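Local coordinates for protein dihydropteridine reductase (Caenorhabditis elegans, PDB 1OOE) that probably reduces quinonoid dihydrobiopterin to tetrahydrobiopterin with NADH or NADPH, as a homodimeric member of the short-chain dehydrogenase/reductase family, at residues S2-V6 and N26-V30; L20-K24 and N38-D42. The contacts are given in a common frame with arbitrary orientation. Numbering follows the deposited sequence.

Contact 1. Residues S2-V6 and N26-V30; sequences SSGKV and NGYTV
This contact pairs the first two strands of the Rossmann-type fold, the parallel strands of its opening beta-alpha-beta unit. Strands 4-6 and 28-30 run the same way, their axes 31° apart and 4.6 Å at closest approach. K5 lies level with T29 (CA to CA 4.7 Å) and V6 with V30 (CA to CA 5.2 Å). T29 N donates to G4 O at 2.8 Å, almost straight, and T29 O accepts from V6 N at 3.0 Å. T29 thus bonds to both neighbours of K5, the parallel ladder pattern. K5 CA adds a CA-H...O contact to T29 O at 3.3 Å.

Before the strands, G27 O receives both S3 N (2.9 Å) and S2 N (3.1 Å). G27 has positive phi (81°) as the C-prime residue of the Schellman motif ending the preceding helix. A CB there would clash with S3 OG. G4 also has a positive phi (146°), and a CB on it would press on the Y28 ring.

Y28, V6 and V30 share one sheet face. Y28 is in rotamer m and turns its ring face to S3, whose CB lies 4.1 Å from the ring centroid in a CH-pi contact. V6 CG1 is 3.9 Å from Y28 CD2, and V6 CG2 is 3.9 Å from V30 CG2. K5 and T29 occupy the other face, with K5 CG 3.8 Å from T29 CB.

Helix 14-25 covers V6 and V30 through F23, which also meets Y28 edge-to-face. L206 and T210 of helix 198-210 touch Y28. Strand 73-78 flanks strand 4-9 through D74, and strand 43-46 flanks strand 28-34.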
ATOM      1  N   SER A   2       2.056  31.320  20.701  1.00 36.95           N
ATOM      2  CA  SER A   2       1.500  32.278  19.704  1.00 36.00           C
ATOM      3  C   SER A   2       2.314  32.265  18.417  1.00 34.77           C
ATOM      4  O   SER A   2       1.946  32.911  17.436  1.00 35.57           O
ATOM      5  CB  SER A   2       1.482  33.694  20.285  1.00 37.51           C
ATOM      6  OG  SER A   2       2.792  34.131  20.604  1.00 38.49           O
ATOM      7  N   SER A   3       3.423  31.530  18.424  1.00 32.76           N
ATOM      8  CA  SER A   3       4.286  31.435  17.250  1.00 31.14           C
ATOM      9  C   SER A   3       3.580  30.679  16.131  1.00 28.52           C
ATOM     10  O   SER A   3       3.990  30.739  14.971  1.00 29.58           O
ATOM     11  CB  SER A   3       5.590  30.717  17.603  1.00 33.06           C
ATOM     12  OG  SER A   3       6.312  31.423  18.595  1.00 36.34           O
ATOM     13  N   GLY A   4       2.513  29.972  16.491  1.00 24.50           N
ATOM     14  CA  GLY A   4       1.763  29.206  15.515  1.00 20.28           C
ATOM     15  C   GLY A   4       1.215  27.931  16.126  1.00 17.66           C
ATOM     16  O   GLY A   4       1.329  27.717  17.330  1.00 16.55           O
ATOM     17  N   LYS A   5       0.616  27.083  15.299  1.00 15.73           N
ATOM     18  CA  LYS A   5       0.055  25.826  15.779  1.00 14.16           C
ATOM     19  C   LYS A   5       0.531  24.672  14.906  1.00 14.00           C
ATOM     20  O   LYS A   5       0.710  24.830  13.698  1.00 14.45           O
ATOM     21  CB  LYS A   5      -1.478  25.873  15.750  1.00 16.24           C
ATOM     22  CG  LYS A   5      -2.114  26.955  16.616  1.00 16.56           C
ATOM     23  CD  LYS A   5      -3.629  26.958  16.451  1.00 16.83           C
ATOM     24  CE  LYS A   5      -4.302  28.064  17.266  1.00 18.85           C
ATOM     25  NZ  LYS A   5      -3.933  29.437  16.805  1.00 17.88           N
ATOM     26  N   VAL A   6       0.745  23.515  15.525  1.00 12.45           N
ATOM     27  CA  VAL A   6       1.166  22.328  14.793  1.00 11.37           C
ATOM     28  C   VAL A   6       0.484  21.093  15.370  1.00 11.33           C
ATOM     29  O   VAL A   6       0.121  21.053  16.549  1.00  9.44           O
ATOM     30  CB  VAL A   6       2.712  22.116  14.833  1.00 12.01           C
ATOM     31  CG1 VAL A   6       3.416  23.262  14.120  1.00 12.82           C
ATOM     32  CG2 VAL A   6       3.191  22.002  16.267  1.00 12.31           C
ATOM     33  N   ASN A  26       9.653  26.210  21.505  1.00 18.21           N
ATOM     34  CA  ASN A  26       9.848  27.283  20.544  1.00 18.35           C
ATOM     35  C   ASN A  26       8.617  28.152  20.290  1.00 17.90           C
ATOM     36  O   ASN A  26       8.480  28.750  19.224  1.00 20.15           O
ATOM     37  CB  ASN A  26      10.380  26.706  19.230  1.00 17.40           C
ATOM     38  CG  ASN A  26      11.874  26.438  19.284  1.00 17.40           C
ATOM     39  OD1 ASN A  26      12.685  27.349  19.107  1.00 19.05           O
ATOM     40  ND2 ASN A  26      12.245  25.192  19.547  1.00 18.38           N
ATOM     41  N   GLY A  27       7.723  28.207  21.274  1.00 19.44           N
ATOM     42  CA  GLY A  27       6.542  29.048  21.176  1.00 18.72           C
ATOM     43  C   GLY A  27       5.310  28.597  20.414  1.00 18.91           C
ATOM     44  O   GLY A  27       4.394  29.398  20.213  1.00 18.14           O
ATOM     45  N   TYR A  28       5.260  27.338  19.987  1.00 16.58           N
ATOM     46  CA  TYR A  28       4.092  26.860  19.253  1.00 16.57           C
ATOM     47  C   TYR A  28       3.053  26.191  20.147  1.00 15.12           C
ATOM     48  O   TYR A  28       3.375  25.668  21.213  1.00 16.01           O
ATOM     49  CB  TYR A  28       4.497  25.853  18.171  1.00 17.56           C
ATOM     50  CG  TYR A  28       5.180  26.447  16.961  1.00 18.53           C
ATOM     51  CD1 TYR A  28       6.521  26.821  17.005  1.00 20.04           C
ATOM     52  CD2 TYR A  28       4.479  26.636  15.768  1.00 18.58           C
ATOM     53  CE1 TYR A  28       7.150  27.369  15.892  1.00 19.78           C
ATOM     54  CE2 TYR A  28       5.097  27.183  14.650  1.00 20.45           C
ATOM     55  CZ  TYR A  28       6.433  27.548  14.718  1.00 20.19           C
ATOM     56  OH  TYR A  28       7.050  28.093  13.616  1.00 22.84           O
ATOM     57  N   THR A  29       1.800  26.234  19.703  1.00 14.94           N
ATOM     58  CA  THR A  29       0.706  25.569  20.399  1.00 13.22           C
ATOM     59  C   THR A  29       0.742  24.202  19.732  1.00 12.17           C
ATOM     60  O   THR A  29       0.828  24.125  18.507  1.00 12.85           O
ATOM     61  CB  THR A  29      -0.651  26.225  20.092  1.00 13.98           C
ATOM     62  OG1 THR A  29      -0.648  27.577  20.568  1.00 15.20           O
ATOM     63  CG2 THR A  29      -1.782  25.453  20.761  1.00 15.65           C
ATOM     64  N   VAL A  30       0.683  23.130  20.513  1.00 11.25           N
ATOM     65  CA  VAL A  30       0.753  21.796  19.929  1.00 11.69           C
ATOM     66  C   VAL A  30      -0.432  20.886  20.219  1.00 12.78           C
ATOM     67  O   VAL A  30      -0.845  20.708  21.366  1.00 12.41           O
ATOM     68  CB  VAL A  30       2.045  21.069  20.374  1.00 11.77           C
ATOM     69  CG1 VAL A  30       2.185  19.751  19.625  0.50 11.52           C
ATOM     70  CG2 VAL A  30       3.252  21.962  20.135  0.50 12.64           C
TER

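Contact 2. Residues L20-K24 and N38-D42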
ATOM      1  N   LEU A  20       7.012  17.240  19.716  1.00 11.78           N
ATOM      2  CA  LEU A  20       6.027  18.021  20.455  1.00 12.43           C
ATOM      3  C   LEU A  20       6.706  18.943  21.467  1.00 13.65           C
ATOM      4  O   LEU A  20       6.411  20.137  21.530  1.00 15.05           O
ATOM      5  CB  LEU A  20       5.042  17.082  21.162  1.00 13.50           C
ATOM      6  CG  LEU A  20       3.841  17.699  21.890  1.00 14.41           C
ATOM      7  CD1 LEU A  20       2.731  16.655  22.025  1.00 14.59           C
ATOM      8  CD2 LEU A  20       4.267  18.218  23.251  1.00 16.93           C
ATOM      9  N   GLU A  21       7.626  18.390  22.252  1.00 14.21           N
ATOM     10  CA  GLU A  21       8.339  19.185  23.248  1.00 15.15           C
ATOM     11  C   GLU A  21       9.155  20.305  22.605  1.00 15.01           C
ATOM     12  O   GLU A  21       9.184  21.431  23.107  1.00 15.50           O
ATOM     13  CB  GLU A  21       9.273  18.295  24.073  1.00 17.06           C
ATOM     14  CG  GLU A  21       8.574  17.342  25.031  1.00 20.89           C
ATOM     15  CD  GLU A  21       7.686  18.060  26.028  1.00 23.14           C
ATOM     16  OE1 GLU A  21       7.996  19.221  26.375  1.00 24.83           O
ATOM     17  OE2 GLU A  21       6.687  17.458  26.477  1.00 24.46           O
ATOM     18  N   PHE A  22       9.814  19.995  21.494  1.00 14.47           N
ATOM     19  CA  PHE A  22      10.643  20.972  20.802  1.00 14.24           C
ATOM     20  C   PHE A  22       9.851  22.166  20.271  1.00 14.85           C
ATOM     21  O   PHE A  22      10.263  23.313  20.446  1.00 16.03           O
ATOM     22  CB  PHE A  22      11.398  20.302  19.653  1.00 15.12           C
ATOM     23  CG  PHE A  22      12.459  21.167  19.041  1.00 15.67           C
ATOM     24  CD1 PHE A  22      13.617  21.474  19.749  1.00 16.70           C
ATOM     25  CD2 PHE A  22      12.302  21.679  17.759  1.00 15.16           C
ATOM     26  CE1 PHE A  22      14.606  22.280  19.186  1.00 17.89           C
ATOM     27  CE2 PHE A  22      13.285  22.488  17.186  1.00 17.79           C
ATOM     28  CZ  PHE A  22      14.437  22.787  17.900  1.00 16.39           C
ATOM     29  N   PHE A  23       8.720  21.909  19.620  1.00 14.00           N
ATOM     30  CA  PHE A  23       7.919  23.011  19.095  1.00 14.60           C
ATOM     31  C   PHE A  23       7.321  23.840  20.222  1.00 16.10           C
ATOM     32  O   PHE A  23       7.209  25.063  20.113  1.00 15.25           O
ATOM     33  CB  PHE A  23       6.812  22.494  18.168  1.00 13.41           C
ATOM     34  CG  PHE A  23       7.265  22.301  16.745  1.00 12.52           C
ATOM     35  CD1 PHE A  23       8.112  21.249  16.404  1.00 14.05           C
ATOM     36  CD2 PHE A  23       6.884  23.203  15.753  1.00 12.61           C
ATOM     37  CE1 PHE A  23       8.577  21.100  15.095  1.00 13.62           C
ATOM     38  CE2 PHE A  23       7.343  23.063  14.444  1.00 11.54           C
ATOM     39  CZ  PHE A  23       8.194  22.008  14.114  1.00 12.02           C
ATOM     40  N   LYS A  24       6.944  23.170  21.305  1.00 16.24           N
ATOM     41  CA  LYS A  24       6.376  23.849  22.462  1.00 18.28           C
ATOM     42  C   LYS A  24       7.419  24.805  23.038  1.00 18.26           C
ATOM     43  O   LYS A  24       7.113  25.955  23.369  1.00 18.00           O
ATOM     44  CB  LYS A  24       5.973  22.821  23.518  1.00 19.70           C
ATOM     45  CG  LYS A  24       5.215  23.388  24.703  1.00 22.40           C
ATOM     46  CD  LYS A  24       4.930  22.297  25.729  1.00 23.03           C
ATOM     47  CE  LYS A  24       4.152  22.837  26.917  1.00 24.16           C
ATOM     48  NZ  LYS A  24       3.912  21.790  27.947  0.50 23.54           N
ATOM     49  N   ASN A  38      -1.127  13.204  25.869  1.00 18.24           N
ATOM     50  CA  ASN A  38       0.210  13.652  26.235  1.00 16.83           C
ATOM     51  C   ASN A  38      -0.113  14.886  27.072  1.00 17.56           C
ATOM     52  O   ASN A  38      -0.521  15.915  26.531  1.00 17.88           O
ATOM     53  CB  ASN A  38       1.011  14.060  24.998  1.00 16.84           C
ATOM     54  CG  ASN A  38       2.437  14.456  25.333  1.00 17.15           C
ATOM     55  OD1 ASN A  38       2.678  15.177  26.300  1.00 18.60           O
ATOM     56  ND2 ASN A  38       3.389  13.993  24.529  1.00 15.91           N
ATOM     57  N   ASP A  39       0.046  14.788  28.388  1.00 18.57           N
ATOM     58  CA  ASP A  39      -0.288  15.914  29.256  1.00 20.10           C
ATOM     59  C   ASP A  39       0.534  17.180  29.032  1.00 20.84           C
ATOM     60  O   ASP A  39       0.308  18.191  29.699  1.00 19.53           O
ATOM     61  CB  ASP A  39      -0.215  15.502  30.731  1.00 22.91           C
ATOM     62  CG  ASP A  39       1.118  14.899  31.106  1.00 24.46           C
ATOM     63  OD1 ASP A  39       2.150  15.348  30.568  1.00 27.13           O
ATOM     64  OD2 ASP A  39       1.133  13.983  31.957  1.00 29.90           O
ATOM     65  N   GLN A  40       1.475  17.133  28.095  1.00 19.88           N
ATOM     66  CA  GLN A  40       2.295  18.301  27.797  1.00 19.88           C
ATOM     67  C   GLN A  40       1.722  19.087  26.617  1.00 18.24           C
ATOM     68  O   GLN A  40       2.089  20.238  26.393  1.00 17.55           O
ATOM     69  CB  GLN A  40       3.735  17.879  27.490  1.00 22.80           C
ATOM     70  CG  GLN A  40       4.445  17.222  28.661  1.00 24.82           C
ATOM     71  CD  GLN A  40       4.397  18.070  29.919  1.00 27.45           C
ATOM     72  OE1 GLN A  40       4.900  19.194  29.945  1.00 29.26           O
ATOM     73  NE2 GLN A  40       3.785  17.534  30.971  1.00 28.52           N
ATOM     74  N   ALA A  41       0.812  18.464  25.876  1.00 17.23           N
ATOM     75  CA  ALA A  41       0.190  19.105  24.720  1.00 17.25           C
ATOM     76  C   ALA A  41      -0.890  20.102  25.133  1.00 18.20           C
ATOM     77  O   ALA A  41      -1.483  19.973  26.205  1.00 18.59           O
ATOM     78  CB  ALA A  41      -0.413  18.047  23.808  1.00 16.33           C
ATOM     79  N   ASP A  42      -1.149  21.090  24.277  1.00 17.07           N
ATOM     80  CA  ASP A  42      -2.171  22.097  24.561  1.00 17.26           C
ATOM     81  C   ASP A  42      -3.559  21.523  24.307  1.00 17.89           C
ATOM     82  O   ASP A  42      -4.542  21.931  24.930  1.00 18.55           O
ATOM     83  CB  ASP A  42      -1.966  23.343  23.695  1.00 20.23           C
ATOM     84  CG  ASP A  42      -0.669  24.063  24.010  1.00 22.14           C
ATOM     85  OD1 ASP A  42       0.392  23.637  23.509  1.00 23.16           O
ATOM     86  OD2 ASP A  42      -0.711  25.054  24.769  1.00 25.40           O
TER
HETATM   87  O   HOH W   1       6.123  15.190  25.359  1.00 23.48           O
HETATM   88  O   HOH W   2       6.412  20.395  28.298  1.00 27.38           O
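L20-K24 is regular helix, with K24 N bonded to L20 O at 3.1 Å. N38-D42 has no regular secondary structure. N38 to A41 form a type I turn, closed by A41 N to N38 O at 3.0 Å. N38 OD1 also accepts Q40 N at 2.9 Å, which makes an Asx turn. The closest CA pairs are L20 with A41 at 7.3 Å and E21 with Q40 at 7.6 Å, so side chains bridge the gap.

L20 points toward the turn. L20 CD1 lies 3.9 Å from A41 CB and 3.7 Å from N38 ND2. The helix is the first of the Rossmann-type fold, and the turn belongs to the loop between strands 28-34 and 43-46. N38 ND2 donates a hydrogen bond to G11 O, in the glycine-rich turn that precedes this helix and in this family typically binds the nucleotide cofactor.

The outer part of the contact is polar. K24 is fully extended, and K24 NZ donates to Q40 O at 2.9 Å. E21 OE2 comes within 3.1 Å of Q40 CG. Water 1 joins E21 OE2 (2.6 Å) to N38 ND2 (3.1 Å). Water 2 accepts from K24 NZ (2.9 Å) and donates to E21 OE1 (2.8 Å) and Q40 OE1 (2.5 Å). Q40 NE2 turns back to D39 OD1 at 2.8 Å.

How the contacts relate
From the N terminus the chain runs along strand 4-9, through helix 14-25 and into strand 28-34. There contact 1 closes the beta-alpha-beta crossover. Contact 2 starts on the helix inside that loop and closes later, in the turn before strand 43-46. The two loops therefore cross. The centres of the two contacts lie about 10 Å apart, and the contacts touch directly. Y28 N probably bonds to F23 O at the helix end, and V30 O to D42 N where the next strand approaches. V30 CG1 packs 3.5 Å from L20 CG. Contact 1 joins neighbouring strands within the sheet, while contact 2 ties the helix covering them to the loop at the sheet edge.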